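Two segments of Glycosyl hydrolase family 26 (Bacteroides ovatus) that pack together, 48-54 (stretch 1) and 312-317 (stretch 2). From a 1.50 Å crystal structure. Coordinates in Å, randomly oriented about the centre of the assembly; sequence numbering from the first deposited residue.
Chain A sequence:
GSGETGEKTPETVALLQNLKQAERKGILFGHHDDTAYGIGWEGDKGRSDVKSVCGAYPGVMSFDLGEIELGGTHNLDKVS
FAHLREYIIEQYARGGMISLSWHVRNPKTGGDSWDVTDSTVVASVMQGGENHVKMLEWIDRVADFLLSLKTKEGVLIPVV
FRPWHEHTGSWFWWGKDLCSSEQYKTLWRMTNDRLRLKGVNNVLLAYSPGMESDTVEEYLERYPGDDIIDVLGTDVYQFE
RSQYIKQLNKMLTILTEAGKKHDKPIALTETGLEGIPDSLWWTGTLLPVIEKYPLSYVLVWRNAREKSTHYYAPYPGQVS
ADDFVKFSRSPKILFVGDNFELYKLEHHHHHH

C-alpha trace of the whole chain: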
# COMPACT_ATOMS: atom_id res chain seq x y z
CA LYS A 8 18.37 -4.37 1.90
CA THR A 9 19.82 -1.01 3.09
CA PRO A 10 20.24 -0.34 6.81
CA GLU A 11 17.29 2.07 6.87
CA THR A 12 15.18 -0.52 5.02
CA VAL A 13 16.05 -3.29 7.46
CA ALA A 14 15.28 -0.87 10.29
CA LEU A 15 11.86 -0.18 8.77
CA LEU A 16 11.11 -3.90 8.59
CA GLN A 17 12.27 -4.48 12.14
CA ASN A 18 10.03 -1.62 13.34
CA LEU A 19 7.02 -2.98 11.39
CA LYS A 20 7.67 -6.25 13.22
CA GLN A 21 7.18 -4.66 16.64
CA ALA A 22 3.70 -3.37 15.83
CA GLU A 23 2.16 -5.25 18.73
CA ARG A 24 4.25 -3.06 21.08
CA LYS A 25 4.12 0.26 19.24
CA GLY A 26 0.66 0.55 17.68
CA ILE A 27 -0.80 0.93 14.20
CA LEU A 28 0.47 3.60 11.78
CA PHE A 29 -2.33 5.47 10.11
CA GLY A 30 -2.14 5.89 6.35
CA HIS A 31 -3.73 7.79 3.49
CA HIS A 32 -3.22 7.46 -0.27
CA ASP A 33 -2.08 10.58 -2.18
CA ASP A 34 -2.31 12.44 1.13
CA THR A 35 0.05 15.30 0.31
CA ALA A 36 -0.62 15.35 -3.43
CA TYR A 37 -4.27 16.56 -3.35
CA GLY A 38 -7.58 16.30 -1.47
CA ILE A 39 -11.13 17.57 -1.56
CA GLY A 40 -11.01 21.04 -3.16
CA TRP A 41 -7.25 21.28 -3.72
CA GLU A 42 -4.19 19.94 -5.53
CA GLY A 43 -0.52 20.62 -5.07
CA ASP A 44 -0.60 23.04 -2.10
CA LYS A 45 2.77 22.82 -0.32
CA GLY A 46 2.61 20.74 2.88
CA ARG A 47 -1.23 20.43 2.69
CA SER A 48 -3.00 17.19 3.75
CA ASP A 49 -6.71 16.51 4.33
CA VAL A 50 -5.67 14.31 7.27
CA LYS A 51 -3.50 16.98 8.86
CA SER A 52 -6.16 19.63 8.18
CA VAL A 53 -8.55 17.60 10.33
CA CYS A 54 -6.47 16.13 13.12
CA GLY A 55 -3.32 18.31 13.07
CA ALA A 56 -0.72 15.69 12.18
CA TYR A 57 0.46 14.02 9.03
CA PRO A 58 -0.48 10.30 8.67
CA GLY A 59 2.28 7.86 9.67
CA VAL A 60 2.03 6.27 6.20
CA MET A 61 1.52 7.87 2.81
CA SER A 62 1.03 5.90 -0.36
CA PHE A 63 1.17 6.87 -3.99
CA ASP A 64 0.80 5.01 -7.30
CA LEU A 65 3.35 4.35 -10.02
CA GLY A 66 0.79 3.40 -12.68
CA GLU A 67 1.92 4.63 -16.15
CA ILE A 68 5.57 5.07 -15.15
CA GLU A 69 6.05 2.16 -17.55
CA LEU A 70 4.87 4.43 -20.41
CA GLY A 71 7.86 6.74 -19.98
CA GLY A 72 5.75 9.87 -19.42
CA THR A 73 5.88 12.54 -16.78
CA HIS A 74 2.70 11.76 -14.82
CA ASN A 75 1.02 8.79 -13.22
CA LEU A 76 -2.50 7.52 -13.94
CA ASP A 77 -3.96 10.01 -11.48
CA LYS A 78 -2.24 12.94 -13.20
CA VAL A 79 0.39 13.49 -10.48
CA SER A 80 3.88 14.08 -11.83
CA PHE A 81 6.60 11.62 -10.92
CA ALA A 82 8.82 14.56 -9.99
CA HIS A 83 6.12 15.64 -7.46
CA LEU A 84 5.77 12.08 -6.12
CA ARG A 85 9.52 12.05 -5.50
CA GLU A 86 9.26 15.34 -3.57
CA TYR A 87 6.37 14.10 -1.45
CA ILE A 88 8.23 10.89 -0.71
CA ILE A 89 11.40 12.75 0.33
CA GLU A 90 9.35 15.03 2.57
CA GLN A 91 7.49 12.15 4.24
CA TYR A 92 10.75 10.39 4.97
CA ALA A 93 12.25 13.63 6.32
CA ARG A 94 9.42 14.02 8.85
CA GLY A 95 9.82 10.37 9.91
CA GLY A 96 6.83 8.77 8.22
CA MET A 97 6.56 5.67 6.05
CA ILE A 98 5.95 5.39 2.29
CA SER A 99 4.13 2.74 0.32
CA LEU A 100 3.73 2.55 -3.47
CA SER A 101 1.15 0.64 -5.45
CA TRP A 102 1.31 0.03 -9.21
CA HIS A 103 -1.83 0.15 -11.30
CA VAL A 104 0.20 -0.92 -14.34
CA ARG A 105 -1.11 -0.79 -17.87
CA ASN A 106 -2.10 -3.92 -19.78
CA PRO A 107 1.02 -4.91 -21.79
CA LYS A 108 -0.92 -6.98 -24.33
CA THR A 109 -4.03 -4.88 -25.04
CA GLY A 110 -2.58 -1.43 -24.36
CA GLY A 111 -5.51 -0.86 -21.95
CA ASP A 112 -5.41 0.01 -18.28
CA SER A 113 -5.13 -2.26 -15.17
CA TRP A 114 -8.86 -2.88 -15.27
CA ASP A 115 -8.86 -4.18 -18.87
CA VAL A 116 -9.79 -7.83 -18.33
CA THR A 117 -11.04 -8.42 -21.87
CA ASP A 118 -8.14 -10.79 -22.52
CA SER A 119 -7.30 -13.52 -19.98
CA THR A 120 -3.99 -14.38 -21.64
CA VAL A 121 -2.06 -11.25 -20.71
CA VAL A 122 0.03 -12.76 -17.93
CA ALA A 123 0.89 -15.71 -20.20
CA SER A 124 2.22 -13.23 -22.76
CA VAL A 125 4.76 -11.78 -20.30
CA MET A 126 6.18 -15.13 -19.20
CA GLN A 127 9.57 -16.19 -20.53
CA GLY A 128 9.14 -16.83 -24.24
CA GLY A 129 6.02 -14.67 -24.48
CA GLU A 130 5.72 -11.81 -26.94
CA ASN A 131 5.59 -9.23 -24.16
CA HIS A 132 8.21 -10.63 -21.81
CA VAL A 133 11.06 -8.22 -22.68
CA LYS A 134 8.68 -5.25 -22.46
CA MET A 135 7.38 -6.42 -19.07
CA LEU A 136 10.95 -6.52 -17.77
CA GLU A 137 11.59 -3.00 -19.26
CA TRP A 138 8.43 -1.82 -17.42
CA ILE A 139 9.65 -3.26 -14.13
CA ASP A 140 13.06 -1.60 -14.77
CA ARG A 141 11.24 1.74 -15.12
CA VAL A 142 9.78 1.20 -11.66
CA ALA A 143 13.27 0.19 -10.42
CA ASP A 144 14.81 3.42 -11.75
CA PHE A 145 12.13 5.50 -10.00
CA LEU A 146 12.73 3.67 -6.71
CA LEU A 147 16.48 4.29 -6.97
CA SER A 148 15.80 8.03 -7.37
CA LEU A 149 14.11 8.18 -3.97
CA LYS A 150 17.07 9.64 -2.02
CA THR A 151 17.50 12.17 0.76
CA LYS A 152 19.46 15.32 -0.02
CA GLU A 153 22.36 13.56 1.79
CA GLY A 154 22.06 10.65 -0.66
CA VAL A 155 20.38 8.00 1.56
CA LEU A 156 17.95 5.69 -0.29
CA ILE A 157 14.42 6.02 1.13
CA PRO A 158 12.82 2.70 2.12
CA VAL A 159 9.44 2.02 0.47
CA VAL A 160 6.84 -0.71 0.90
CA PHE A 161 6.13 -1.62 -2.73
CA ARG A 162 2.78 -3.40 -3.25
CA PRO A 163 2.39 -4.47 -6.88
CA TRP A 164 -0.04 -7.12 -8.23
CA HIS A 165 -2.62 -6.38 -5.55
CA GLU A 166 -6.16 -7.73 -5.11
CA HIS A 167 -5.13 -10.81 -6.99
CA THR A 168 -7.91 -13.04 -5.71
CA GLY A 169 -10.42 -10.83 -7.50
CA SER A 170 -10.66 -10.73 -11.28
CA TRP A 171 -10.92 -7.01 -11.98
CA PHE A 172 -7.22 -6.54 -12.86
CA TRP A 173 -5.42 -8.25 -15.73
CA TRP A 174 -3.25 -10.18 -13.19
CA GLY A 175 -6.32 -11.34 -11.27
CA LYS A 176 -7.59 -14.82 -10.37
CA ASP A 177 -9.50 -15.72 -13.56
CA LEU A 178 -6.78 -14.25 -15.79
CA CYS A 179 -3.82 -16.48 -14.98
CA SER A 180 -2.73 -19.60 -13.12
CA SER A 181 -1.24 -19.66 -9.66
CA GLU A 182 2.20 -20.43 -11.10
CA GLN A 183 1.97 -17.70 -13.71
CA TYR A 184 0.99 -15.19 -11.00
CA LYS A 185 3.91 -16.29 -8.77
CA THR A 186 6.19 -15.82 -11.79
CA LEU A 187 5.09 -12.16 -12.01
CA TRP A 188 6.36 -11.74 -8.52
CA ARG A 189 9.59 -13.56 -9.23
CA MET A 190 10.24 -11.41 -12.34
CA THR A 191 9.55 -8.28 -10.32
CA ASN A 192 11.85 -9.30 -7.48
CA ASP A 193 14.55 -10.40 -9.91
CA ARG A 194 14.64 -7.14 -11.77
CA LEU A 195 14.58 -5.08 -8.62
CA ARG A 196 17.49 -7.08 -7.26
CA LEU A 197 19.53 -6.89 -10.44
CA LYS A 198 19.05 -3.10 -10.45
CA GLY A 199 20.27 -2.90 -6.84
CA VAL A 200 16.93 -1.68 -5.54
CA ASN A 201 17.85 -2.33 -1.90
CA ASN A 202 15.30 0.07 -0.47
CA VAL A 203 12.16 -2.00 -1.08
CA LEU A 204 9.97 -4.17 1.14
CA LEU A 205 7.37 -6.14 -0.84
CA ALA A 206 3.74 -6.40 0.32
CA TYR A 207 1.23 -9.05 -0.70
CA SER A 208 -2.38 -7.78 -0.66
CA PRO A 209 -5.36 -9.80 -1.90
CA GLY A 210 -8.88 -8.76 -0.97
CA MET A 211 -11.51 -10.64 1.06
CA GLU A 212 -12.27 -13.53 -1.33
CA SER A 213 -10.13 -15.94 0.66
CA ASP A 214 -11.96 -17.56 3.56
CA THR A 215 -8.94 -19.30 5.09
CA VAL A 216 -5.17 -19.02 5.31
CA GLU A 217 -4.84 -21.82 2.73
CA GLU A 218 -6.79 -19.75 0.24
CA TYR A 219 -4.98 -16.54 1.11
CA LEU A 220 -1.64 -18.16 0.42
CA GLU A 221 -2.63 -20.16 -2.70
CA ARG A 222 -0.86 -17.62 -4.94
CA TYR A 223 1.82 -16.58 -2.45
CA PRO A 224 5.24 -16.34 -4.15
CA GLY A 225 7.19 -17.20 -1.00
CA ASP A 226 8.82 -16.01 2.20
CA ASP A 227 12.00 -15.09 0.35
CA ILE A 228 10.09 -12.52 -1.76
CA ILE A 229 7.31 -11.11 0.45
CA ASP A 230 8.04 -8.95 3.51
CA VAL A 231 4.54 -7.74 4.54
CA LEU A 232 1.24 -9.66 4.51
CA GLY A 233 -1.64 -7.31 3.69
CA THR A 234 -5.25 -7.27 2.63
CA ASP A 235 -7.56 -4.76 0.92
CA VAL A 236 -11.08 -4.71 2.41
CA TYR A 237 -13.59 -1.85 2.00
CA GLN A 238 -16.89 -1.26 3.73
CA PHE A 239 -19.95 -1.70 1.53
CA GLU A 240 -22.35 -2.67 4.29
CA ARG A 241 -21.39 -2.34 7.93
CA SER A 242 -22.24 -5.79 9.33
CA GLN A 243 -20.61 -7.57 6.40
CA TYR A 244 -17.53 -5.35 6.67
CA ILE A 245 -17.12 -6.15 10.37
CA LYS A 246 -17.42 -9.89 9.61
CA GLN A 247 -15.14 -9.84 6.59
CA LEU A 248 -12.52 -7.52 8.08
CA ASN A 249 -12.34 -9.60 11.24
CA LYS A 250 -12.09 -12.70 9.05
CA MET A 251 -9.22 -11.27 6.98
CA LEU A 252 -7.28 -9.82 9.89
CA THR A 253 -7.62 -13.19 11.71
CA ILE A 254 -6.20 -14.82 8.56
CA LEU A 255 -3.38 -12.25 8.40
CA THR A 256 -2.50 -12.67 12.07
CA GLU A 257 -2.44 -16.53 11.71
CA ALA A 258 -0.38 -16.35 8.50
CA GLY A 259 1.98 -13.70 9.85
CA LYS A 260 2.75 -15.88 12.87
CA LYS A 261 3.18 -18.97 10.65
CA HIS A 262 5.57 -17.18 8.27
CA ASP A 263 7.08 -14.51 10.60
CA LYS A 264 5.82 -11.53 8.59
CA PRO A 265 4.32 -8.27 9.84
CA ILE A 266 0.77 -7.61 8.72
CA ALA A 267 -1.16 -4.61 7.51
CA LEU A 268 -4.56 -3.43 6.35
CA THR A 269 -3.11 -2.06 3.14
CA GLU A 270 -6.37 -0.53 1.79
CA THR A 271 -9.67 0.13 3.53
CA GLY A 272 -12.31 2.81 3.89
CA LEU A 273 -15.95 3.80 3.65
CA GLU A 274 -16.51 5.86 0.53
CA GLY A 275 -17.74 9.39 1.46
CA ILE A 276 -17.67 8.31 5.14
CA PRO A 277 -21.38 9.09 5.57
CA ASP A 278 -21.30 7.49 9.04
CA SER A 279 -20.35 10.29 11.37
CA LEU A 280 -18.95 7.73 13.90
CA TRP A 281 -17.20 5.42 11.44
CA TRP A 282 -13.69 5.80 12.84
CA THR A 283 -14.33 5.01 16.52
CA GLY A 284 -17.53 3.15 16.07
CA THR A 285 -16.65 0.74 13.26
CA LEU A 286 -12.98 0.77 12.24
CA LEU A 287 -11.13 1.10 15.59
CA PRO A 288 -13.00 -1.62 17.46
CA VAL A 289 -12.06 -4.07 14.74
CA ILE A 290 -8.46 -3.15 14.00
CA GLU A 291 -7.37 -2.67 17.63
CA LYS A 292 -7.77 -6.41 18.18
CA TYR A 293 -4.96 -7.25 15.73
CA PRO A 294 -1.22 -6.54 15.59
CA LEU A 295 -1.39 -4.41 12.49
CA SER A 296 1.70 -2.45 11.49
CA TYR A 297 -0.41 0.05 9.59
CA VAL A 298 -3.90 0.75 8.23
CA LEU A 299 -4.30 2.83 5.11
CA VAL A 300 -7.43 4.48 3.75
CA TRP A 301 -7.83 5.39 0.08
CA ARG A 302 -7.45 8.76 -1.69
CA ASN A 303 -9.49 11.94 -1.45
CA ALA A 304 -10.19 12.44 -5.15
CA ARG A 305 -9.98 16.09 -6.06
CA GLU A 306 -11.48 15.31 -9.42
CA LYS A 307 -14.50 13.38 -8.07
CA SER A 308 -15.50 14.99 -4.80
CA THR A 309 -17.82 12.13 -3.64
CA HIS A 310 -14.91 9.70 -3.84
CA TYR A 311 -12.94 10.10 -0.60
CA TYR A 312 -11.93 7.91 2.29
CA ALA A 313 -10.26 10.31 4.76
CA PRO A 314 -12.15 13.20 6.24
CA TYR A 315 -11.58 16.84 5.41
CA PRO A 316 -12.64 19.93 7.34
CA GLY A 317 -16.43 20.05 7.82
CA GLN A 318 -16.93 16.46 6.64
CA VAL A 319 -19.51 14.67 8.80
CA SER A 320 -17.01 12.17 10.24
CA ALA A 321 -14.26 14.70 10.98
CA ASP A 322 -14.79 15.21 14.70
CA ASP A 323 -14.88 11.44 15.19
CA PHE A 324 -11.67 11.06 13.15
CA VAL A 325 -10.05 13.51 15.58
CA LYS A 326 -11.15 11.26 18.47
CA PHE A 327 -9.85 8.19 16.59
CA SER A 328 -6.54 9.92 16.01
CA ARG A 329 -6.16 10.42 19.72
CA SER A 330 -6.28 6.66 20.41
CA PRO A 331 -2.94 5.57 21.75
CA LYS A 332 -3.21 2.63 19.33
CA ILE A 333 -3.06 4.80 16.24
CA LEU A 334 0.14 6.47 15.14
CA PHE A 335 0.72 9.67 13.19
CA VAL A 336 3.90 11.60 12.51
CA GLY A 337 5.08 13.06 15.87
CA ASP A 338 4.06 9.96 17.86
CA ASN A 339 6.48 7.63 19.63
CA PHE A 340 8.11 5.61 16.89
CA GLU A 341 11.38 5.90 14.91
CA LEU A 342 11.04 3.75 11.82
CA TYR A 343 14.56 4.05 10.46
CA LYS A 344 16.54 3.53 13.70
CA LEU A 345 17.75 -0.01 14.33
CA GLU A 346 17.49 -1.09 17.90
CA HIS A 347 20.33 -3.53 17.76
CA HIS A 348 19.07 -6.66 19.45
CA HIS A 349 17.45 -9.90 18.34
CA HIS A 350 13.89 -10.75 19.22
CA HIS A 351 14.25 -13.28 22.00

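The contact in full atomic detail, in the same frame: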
# COMPACT_ATOMS: atom_id res chain seq x y z
N SER A 48 -2.61 18.58 3.48
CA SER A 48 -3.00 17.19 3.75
C SER A 48 -4.41 17.21 4.31
O SER A 48 -4.63 17.92 5.30
CB SER A 48 -2.07 16.56 4.78
OG SER A 48 -2.71 15.47 5.44
N ASP A 49 -5.37 16.48 3.71
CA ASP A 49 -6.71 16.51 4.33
C ASP A 49 -6.66 15.89 5.73
O ASP A 49 -7.39 16.33 6.65
CB ASP A 49 -7.72 15.77 3.48
CG ASP A 49 -8.23 16.59 2.33
OD1 ASP A 49 -7.90 17.81 2.25
OD2 ASP A 49 -9.05 16.04 1.57
N VAL A 50 -5.81 14.89 5.92
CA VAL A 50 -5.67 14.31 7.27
C VAL A 50 -5.12 15.31 8.29
O VAL A 50 -5.72 15.51 9.36
CB VAL A 50 -4.77 13.04 7.22
CG1 VAL A 50 -4.39 12.57 8.61
CG2 VAL A 50 -5.56 11.95 6.49
N LYS A 51 -4.04 15.99 7.95
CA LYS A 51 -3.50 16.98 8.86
C LYS A 51 -4.47 18.12 9.07
O LYS A 51 -4.62 18.62 10.18
CB LYS A 51 -2.14 17.49 8.32
CG LYS A 51 -1.41 18.47 9.27
CD LYS A 51 -0.05 18.79 8.73
CE LYS A 51 0.68 19.86 9.54
NZ LYS A 51 0.30 21.22 9.03
N SER A 52 -5.21 18.52 8.02
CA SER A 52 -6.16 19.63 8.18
C SER A 52 -7.23 19.28 9.18
O SER A 52 -7.80 20.19 9.81
CB SER A 52 -6.82 19.99 6.84
OG SER A 52 -5.89 20.60 6.00
N VAL A 53 -7.52 17.98 9.34
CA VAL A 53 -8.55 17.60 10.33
C VAL A 53 -7.98 17.35 11.72
O VAL A 53 -8.46 17.90 12.71
CB VAL A 53 -9.35 16.36 9.87
CG1 VAL A 53 -10.27 15.80 11.00
CG2 VAL A 53 -10.14 16.72 8.65
N CYS A 54 -6.94 16.54 11.81
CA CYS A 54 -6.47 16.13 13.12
C CYS A 54 -5.17 16.81 13.56
O CYS A 54 -4.81 16.65 14.72
CB CYS A 54 -6.26 14.61 13.20
SG CYS A 54 -4.73 14.00 12.34
N TYR A 312 -11.95 8.90 1.22
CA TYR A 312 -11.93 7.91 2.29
C TYR A 312 -11.31 8.44 3.58
O TYR A 312 -11.39 7.77 4.58
CB TYR A 312 -11.19 6.63 1.82
CG TYR A 312 -11.91 5.95 0.65
CD1 TYR A 312 -12.83 4.92 0.87
CD2 TYR A 312 -11.71 6.40 -0.65
CE1 TYR A 312 -13.52 4.34 -0.19
CE2 TYR A 312 -12.39 5.83 -1.71
CZ TYR A 312 -13.27 4.77 -1.48
OH TYR A 312 -13.92 4.23 -2.57
N ALA A 313 -10.66 9.60 3.53
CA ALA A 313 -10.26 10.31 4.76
C ALA A 313 -11.16 11.51 4.92
O ALA A 313 -11.70 11.98 3.92
CB ALA A 313 -8.77 10.73 4.69
N PRO A 314 -11.36 12.00 6.15
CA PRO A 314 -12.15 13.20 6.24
C PRO A 314 -11.42 14.42 5.71
O PRO A 314 -10.21 14.37 5.37
CB PRO A 314 -12.41 13.34 7.75
CG PRO A 314 -11.27 12.69 8.39
CD PRO A 314 -10.79 11.58 7.46
N TYR A 315 -12.14 15.53 5.69
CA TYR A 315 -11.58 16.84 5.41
C TYR A 315 -12.36 17.80 6.30
O TYR A 315 -13.41 17.41 6.83
CB TYR A 315 -11.70 17.20 3.93
CG TYR A 315 -13.09 17.07 3.37
CD1 TYR A 315 -14.01 18.12 3.45
CD2 TYR A 315 -13.49 15.91 2.76
CE1 TYR A 315 -15.26 17.99 2.93
CE2 TYR A 315 -14.74 15.77 2.22
CZ TYR A 315 -15.62 16.80 2.31
OH TYR A 315 -16.87 16.66 1.76
N PRO A 316 -11.91 19.05 6.43
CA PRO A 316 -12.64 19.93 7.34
C PRO A 316 -14.14 20.12 7.02
O PRO A 316 -14.53 20.44 5.88
CB PRO A 316 -11.86 21.26 7.20
CG PRO A 316 -10.44 20.79 6.93
CD PRO A 316 -10.63 19.64 5.97
N GLY A 317 -15.00 19.90 8.02
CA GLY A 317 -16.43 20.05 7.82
C GLY A 317 -17.12 18.75 7.42
O GLY A 317 -18.34 18.63 7.46

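Residues 49-54 form a short helix, whereas residues 312-317 run as an irregular segment without regular helix or strand. The two are far apart in sequence, at least 261 residues separating any touching pair, so the contact is a product of the tertiary fold. Along the interface Ala313 lies nearest Val50, Tyr315 nearest Asp49 and Pro316 nearest Val53, with CA-CA distances of 6.6 Å for Val50-Ala313, 5.0 Å for Asp49-Tyr315 and 5.6 Å for Val53-Pro316. The extended backbone angles of Ala313, Pro314 and Tyr315 carry the second segment past the first turn of the helix, and Gly317 then continues with a positive phi of 93°. A side chain at that position would be jammed against the carbonyl oxygen of Pro316, a conformation that calls for glycine irrespective of the helix.

The helix is organised from its first turn. Ser48 occupies the N-cap position, and its OG accepts a nearly linear hydrogen bond from Lys51 N (2.9 Å, 177°), satisfying an amide that has no preceding helical carbonyl to pair with. Backbone bonds from Ser52 N to Ser48 O (2.8 Å) and from Cys54 N to Val50 O (2.9 Å) continue the helical pattern. Val53 N makes two weak bonds, to Asp49 O at 3.2 Å and to Val50 O at 3.1 Å. With the helix ordered in this way, Asp49, Ser52 and Val53 direct their CA-CB bonds toward the second segment, while Lys51 makes no contact with it.

No hydrogen bond links the two stretches; they are held by close packing that buries 316 Å² in total. Val53 contributes the largest share. Its CG2 methyl is set against the backbone of the second segment, 3.4 Å from Tyr315 C and 3.9 Å from Pro314 C, and also approaches the two proline rings, at 4.2 Å from Pro314 CB and 4.0 Å from Pro316 CD. One methyl thus meets three consecutive residues, and its apolar surface is matched by the ring carbons of the prolines. Val50 adds a second apolar pairing one turn earlier, its CG2 lying 3.9 Å from Ala313 CB; the small alanine side chain points toward the helix and meets the valine methyl directly.

The remaining contacts are of mixed character. Asp49 CB approaches Pro314 O at 3.4 Å, and Asp49 OD2 lies 3.7 Å from Tyr315 CB, a van der Waals contact with the aliphatic root of the tyrosine. Both carboxylate oxygens are hydrogen-bonded elsewhere in the structure, so the aspartate can be buried here without a polar partner across the interface. The Tyr315 side chain leaves its backbone sideways and its end leads away from the helix, so the phenol ring is not what packs against Asp49. At the exposed margin, Ser52 CB touches Pro316 CG at 3.7 Å, a carbon-carbon contact that extends the packing beyond Val53.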